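Local atomic coordinates of nidogen (Mus musculus, PDB entry 1NPE), a protein that is a basement-membrane glycoprotein, also called entactin, whose YWTD beta-propeller domain probably serves to bind another extracellular matrix protein. Residues A[37-42]-A[53-58]. Sequence-based numbering, arbitrary orientation.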
ATOM      1  N   VAL A  37       2.073 -11.171  -3.643  1.00 20.27           N
ATOM      2  CA  VAL A  37       2.695  -9.867  -3.831  1.00 17.96           C
ATOM      3  C   VAL A  37       2.855  -9.352  -2.399  1.00 18.52           C
ATOM      4  O   VAL A  37       1.919  -8.797  -1.811  1.00 17.27           O
ATOM      5  CB  VAL A  37       1.813  -8.894  -4.662  1.00 17.50           C
ATOM      6  CG1 VAL A  37       2.440  -7.507  -4.686  1.00 12.08           C
ATOM      7  CG2 VAL A  37       1.644  -9.414  -6.089  1.00 13.95           C
ATOM      8  N   ILE A  38       4.016  -9.638  -1.817  1.00 17.82           N
ATOM      9  CA  ILE A  38       4.330  -9.242  -0.453  1.00 16.77           C
ATOM     10  C   ILE A  38       4.515  -7.731  -0.392  1.00 16.25           C
ATOM     11  O   ILE A  38       5.291  -7.165  -1.159  1.00 16.94           O
ATOM     12  CB  ILE A  38       5.627  -9.927   0.035  1.00 18.05           C
ATOM     13  CG1 ILE A  38       5.588 -11.429  -0.265  1.00 19.40           C
ATOM     14  CG2 ILE A  38       5.801  -9.710   1.533  1.00 18.62           C
ATOM     15  CD1 ILE A  38       4.634 -12.222   0.612  1.00 20.31           C
ATOM     16  N   ILE A  39       3.803  -7.077   0.520  1.00 14.91           N
ATOM     17  CA  ILE A  39       3.901  -5.629   0.645  1.00 13.58           C
ATOM     18  C   ILE A  39       4.530  -5.191   1.964  1.00 15.39           C
ATOM     19  O   ILE A  39       5.617  -4.613   1.968  1.00 17.89           O
ATOM     20  CB  ILE A  39       2.526  -4.958   0.478  1.00 13.01           C
ATOM     21  CG1 ILE A  39       1.923  -5.319  -0.886  1.00 11.73           C
ATOM     22  CG2 ILE A  39       2.657  -3.448   0.620  1.00 12.04           C
ATOM     23  CD1 ILE A  39       2.664  -4.720  -2.077  1.00  9.99           C
ATOM     24  N   GLY A  40       3.853  -5.461   3.079  1.00 14.84           N
ATOM     25  CA  GLY A  40       4.382  -5.068   4.374  1.00 12.29           C
ATOM     26  C   GLY A  40       5.212  -6.136   5.063  1.00 13.97           C
ATOM     27  O   GLY A  40       4.952  -7.327   4.896  1.00 14.93           O
ATOM     28  N   LEU A  41       6.220  -5.713   5.825  1.00 12.47           N
ATOM     29  CA  LEU A  41       7.074  -6.642   6.560  1.00 14.26           C
ATOM     30  C   LEU A  41       7.335  -6.146   7.977  1.00 13.83           C
ATOM     31  O   LEU A  41       7.431  -4.944   8.215  1.00 15.84           O
ATOM     32  CB  LEU A  41       8.427  -6.823   5.871  1.00 14.09           C
ATOM     33  CG  LEU A  41       8.558  -7.614   4.566  1.00 16.67           C
ATOM     34  CD1 LEU A  41      10.013  -7.564   4.128  1.00 13.81           C
ATOM     35  CD2 LEU A  41       8.096  -9.065   4.740  1.00 14.72           C
ATOM     36  N   ALA A  42       7.466  -7.082   8.909  1.00 13.09           N
ATOM     37  CA  ALA A  42       7.759  -6.755  10.304  1.00 14.06           C
ATOM     38  C   ALA A  42       8.532  -7.925  10.908  1.00 14.19           C
ATOM     39  O   ALA A  42       8.522  -9.034  10.364  1.00 14.11           O
ATOM     40  CB  ALA A  42       6.471  -6.487  11.094  1.00 11.22           C
ATOM     41  N   THR A  53       2.352  -8.920   4.830  1.00 17.68           N
ATOM     42  CA  THR A  53       1.014  -8.719   4.301  1.00 17.76           C
ATOM     43  C   THR A  53       1.100  -9.007   2.809  1.00 17.92           C
ATOM     44  O   THR A  53       2.103  -8.697   2.158  1.00 18.17           O
ATOM     45  CB  THR A  53       0.492  -7.278   4.504  1.00 18.31           C
ATOM     46  OG1 THR A  53       1.242  -6.364   3.693  1.00 16.88           O
ATOM     47  CG2 THR A  53       0.584  -6.877   5.966  1.00 18.60           C
ATOM     48  N   ASP A  54       0.050  -9.625   2.287  1.00 18.60           N
ATOM     49  CA  ASP A  54      -0.042  -9.987   0.883  1.00 18.99           C
ATOM     50  C   ASP A  54      -1.328  -9.394   0.313  1.00 19.83           C
ATOM     51  O   ASP A  54      -2.414  -9.660   0.830  1.00 19.86           O
ATOM     52  CB  ASP A  54      -0.053 -11.515   0.767  1.00 19.49           C
ATOM     53  CG  ASP A  54      -0.628 -11.996  -0.547  1.00 20.08           C
ATOM     54  OD1 ASP A  54      -1.516 -12.871  -0.517  1.00 21.18           O
ATOM     55  OD2 ASP A  54      -0.194 -11.496  -1.603  1.00 19.51           O
ATOM     56  N   ILE A  55      -1.203  -8.574  -0.727  1.00 19.81           N
ATOM     57  CA  ILE A  55      -2.366  -7.945  -1.359  1.00 20.81           C
ATOM     58  C   ILE A  55      -2.978  -8.784  -2.481  1.00 22.55           C
ATOM     59  O   ILE A  55      -3.988  -8.396  -3.068  1.00 21.45           O
ATOM     60  CB  ILE A  55      -2.018  -6.578  -1.965  1.00 19.99           C
ATOM     61  CG1 ILE A  55      -0.839  -6.730  -2.931  1.00 20.32           C
ATOM     62  CG2 ILE A  55      -1.752  -5.568  -0.869  1.00 18.22           C
ATOM     63  CD1 ILE A  55      -0.627  -5.541  -3.825  1.00 23.26           C
ATOM     64  N   SER A  56      -2.338  -9.907  -2.795  1.00 24.93           N
ATOM     65  CA  SER A  56      -2.790 -10.798  -3.858  1.00 27.67           C
ATOM     66  C   SER A  56      -3.992 -11.676  -3.486  1.00 27.80           C
ATOM     67  O   SER A  56      -5.008 -11.663  -4.182  1.00 29.07           O
ATOM     68  CB  SER A  56      -1.620 -11.668  -4.338  1.00 28.37           C
ATOM     69  OG  SER A  56      -2.007 -12.536  -5.384  1.00 33.49           O
ATOM     70  N   GLU A  57      -3.883 -12.423  -2.389  1.00 27.51           N
ATOM     71  CA  GLU A  57      -4.963 -13.304  -1.957  1.00 27.29           C
ATOM     72  C   GLU A  57      -6.254 -12.594  -1.522  1.00 27.23           C
ATOM     73  O   GLU A  57      -7.335 -12.966  -1.980  1.00 28.41           O
ATOM     74  CB  GLU A  57      -4.480 -14.283  -0.884  1.00 27.31           C
ATOM     75  CG  GLU A  57      -5.499 -15.358  -0.529  1.00 30.37           C
ATOM     76  CD  GLU A  57      -4.959 -16.408   0.425  1.00 31.91           C
ATOM     77  OE1 GLU A  57      -3.732 -16.443   0.663  1.00 33.14           O
ATOM     78  OE2 GLU A  57      -5.766 -17.211   0.936  1.00 33.46           O
ATOM     79  N   PRO A  58      -6.181 -11.633  -0.575  1.00 25.88           N
ATOM     80  CA  PRO A  58      -5.044 -11.099   0.180  1.00 25.41           C
ATOM     81  C   PRO A  58      -4.854 -11.874   1.483  1.00 25.16           C
ATOM     82  O   PRO A  58      -5.705 -12.687   1.847  1.00 26.13           O
ATOM     83  CB  PRO A  58      -5.481  -9.663   0.465  1.00 25.05           C
ATOM     84  CG  PRO A  58      -6.931  -9.818   0.698  1.00 26.15           C
ATOM     85  CD  PRO A  58      -7.339 -10.729  -0.446  1.00 25.15           C
TER
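The carboxylate of Asp54 takes a backbone N-H on each face at OD2: Val37 N lies 3.1 Å away on the anti side, 28° out of the plane, and Ser56 N stands over the opposite face at 2.9 Å. OD1 accepts Glu57 N from above the plane and also pairs with the hydroxyl of Ser59. Asp54 thus closes an Asx turn while fastening it to the neighbouring strand; an alanine here would probably leave the N-H groups of Val37, Ser56 and Glu57 without this acceptor and let the turn loosen. Farther along, Ile39 N donates almost straight to Thr53 O (2.9 Å). Thr53 OG1, set by chi1 of 68° between its own backbone N and carbonyl carbon, receives Gly40 N at 2.8 Å and also bonds to Pro81 O, while Thr53 N returns to Gly40 O. Beside these polar links, Ile55 CD1 touches Val37 CG1 at 3.7 Å, and Ile55 CG2 meets Ile39 CG1, the two isoleucines crossing at about a right angle. Another protein's chain packs on Val37, Ile39, Ile55 and Ser56. Ile38 and Asp54 form an antiparallel non-hydrogen-bonded pair in the hairpin of the first two strands of a four-stranded blade, as in six-bladed YWTD beta-propellers.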